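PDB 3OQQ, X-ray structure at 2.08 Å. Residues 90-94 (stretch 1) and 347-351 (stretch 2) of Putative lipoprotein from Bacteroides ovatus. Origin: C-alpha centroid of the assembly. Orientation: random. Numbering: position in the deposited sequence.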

# COMPACT_ATOMS: atom_id res chain seq x y z
N GLY A 90 -2.69 -11.66 -17.91
CA GLY A 90 -1.80 -12.72 -17.45
C GLY A 90 -1.14 -12.43 -16.11
O GLY A 90 -1.40 -11.38 -15.49
N PHE A 91 -0.27 -13.33 -15.64
CA PHE A 91 0.40 -13.14 -14.35
C PHE A 91 1.28 -11.90 -14.34
O PHE A 91 2.03 -11.68 -15.29
N ASN A 92 1.23 -11.12 -13.26
CA ASN A 92 2.04 -9.92 -13.15
C ASN A 92 2.48 -9.66 -11.69
O ASN A 92 2.43 -8.54 -11.21
N PHE A 93 2.96 -10.72 -11.02
CA PHE A 93 3.49 -10.73 -9.64
C PHE A 93 2.47 -10.29 -8.55
O PHE A 93 2.89 -9.92 -7.46
N GLU A 94 1.17 -10.42 -8.80
CA GLU A 94 0.12 -10.08 -7.83
C GLU A 94 0.12 -11.10 -6.69
O GLU A 94 0.16 -12.30 -6.97
N MSE A 347 6.79 -0.76 -10.72
CA MSE A 347 6.77 -2.23 -10.84
C MSE A 347 6.36 -2.62 -12.27
O MSE A 347 5.84 -1.79 -13.01
N ARG A 348 6.59 -3.89 -12.66
CA ARG A 348 6.24 -4.38 -13.99
C ARG A 348 4.78 -4.09 -14.34
O ARG A 348 3.88 -4.37 -13.53
N GLY A 349 4.57 -3.53 -15.53
CA GLY A 349 3.25 -3.24 -16.07
C GLY A 349 2.67 -1.92 -15.61
O GLY A 349 1.55 -1.60 -16.00
N TYR A 350 3.39 -1.16 -14.76
CA TYR A 350 2.91 0.12 -14.23
C TYR A 350 3.58 1.27 -14.95
O TYR A 350 4.81 1.28 -15.14
N ALA A 351 2.76 2.25 -15.35
CA ALA A 351 3.17 3.41 -16.14
C ALA A 351 4.02 4.42 -15.38
O ALA A 351 3.80 4.67 -14.18

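The contact between these two loop segments is small, burying 203 Å² in total, and centres on Asn-92 and Arg-348, whose CA atoms lie 7.0 Å apart. Asn-92 sends its CA-to-CB bond sideways, but a t rotamer (chi1 -167°, chi2 50°) carries the amide across the gap, where both its ends find partners. Its OD1 accepts from Arg-348 NH1 at 2.9 Å with an N-H...acceptor angle of 150°, and its ND2 donates to Arg-348 O at 2.9 Å and 161°. One asparagine side chain thus engages both the guanidinium and the backbone carbonyl of the same residue.

Arg-348 points toward stretch 1 and is extended, with chi1 to chi3 all t and chi4 at -94°. Asn-92 OD1 sits at the edge of the guanidinium, near its plane, as expected for an acceptor facing an N-H bond. NE is satisfied elsewhere in the structure. The carbonyl of Arg-348 also receives a hydrogen bond from water 1, whose oxygen lies 2.7 Å from Arg-348 O; the same water donates to Asn-92 O at 2.9 Å, bridging the two backbones.

Within each stretch, one further bond satisfies a backbone N-H. Asn-92 N donates to Glu-94 OE1 (2.8 Å, 149°), and Tyr-350 N donates to Met-347 O (3.1 Å), closing a type II turn. Gly-349 occupies that turn with phi 84°, which favours glycine; an ideal CB there would lie a tight 3.1 Å from Asn-92 ND2.

Apolar packing supplements this network. Phe-93, chi1 m, points toward stretch 2, and its ring edge meets the aliphatic part of the arginine, with Phe-93 CE2 3.7 Å from Arg-348 CD. Tyr-350, also m, starts sideways, yet its ring approaches the asparagine amide, CE1 lying 4.3 Å from Asn-92 ND2.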

# COMPACT_ATOMS: atom_id res chain seq x y z
CB PHE A 91 1.23 -14.38 -13.96
CG PHE A 91 2.11 -14.22 -12.74
CD1 PHE A 91 1.56 -14.26 -11.46
CD2 PHE A 91 3.49 -14.12 -12.87
CE1 PHE A 91 2.38 -14.21 -10.32
CE2 PHE A 91 4.32 -14.09 -11.73
CZ PHE A 91 3.76 -14.13 -10.47
CB ASN A 92 1.31 -8.70 -13.76
CG ASN A 92 2.21 -7.51 -13.95
OD1 ASN A 92 3.31 -7.61 -14.52
ND2 ASN A 92 1.77 -6.38 -13.41
CB PHE A 93 4.80 -9.89 -9.54
CG PHE A 93 5.86 -10.37 -10.51
CD1 PHE A 93 6.64 -11.48 -10.21
CD2 PHE A 93 6.04 -9.74 -11.74
CE1 PHE A 93 7.58 -11.97 -11.13
CE2 PHE A 93 6.99 -10.20 -12.65
CZ PHE A 93 7.75 -11.31 -12.34
CB GLU A 94 -1.29 -10.11 -8.49
CG GLU A 94 -1.49 -9.16 -9.66
CD GLU A 94 -1.21 -9.73 -11.04
OE1 GLU A 94 -0.63 -10.83 -11.15
OE2 GLU A 94 -1.54 -9.02 -12.01
CB MSE A 347 5.81 -2.85 -9.82
CG MSE A 347 6.16 -2.48 -8.39
SE MSE A 347 5.04 -3.33 -7.07
CE MSE A 347 3.40 -2.40 -7.43
CB ARG A 348 6.50 -5.89 -14.07
CG ARG A 348 6.27 -6.45 -15.44
CD ARG A 348 6.51 -7.95 -15.50
NE ARG A 348 6.48 -8.41 -16.89
CZ ARG A 348 5.40 -8.89 -17.51
NH1 ARG A 348 4.24 -8.97 -16.87
NH2 ARG A 348 5.47 -9.28 -18.77
CB TYR A 350 3.16 0.20 -12.71
CG TYR A 350 2.25 -0.70 -11.90
CD1 TYR A 350 2.58 -2.04 -11.68
CD2 TYR A 350 1.09 -0.21 -11.31
CE1 TYR A 350 1.78 -2.86 -10.87
CE2 TYR A 350 0.27 -1.03 -10.53
CZ TYR A 350 0.63 -2.35 -10.30
OH TYR A 350 -0.18 -3.13 -9.52
CB ALA A 351 1.93 4.14 -16.67
O HOH W 1 3.89 -6.07 -11.46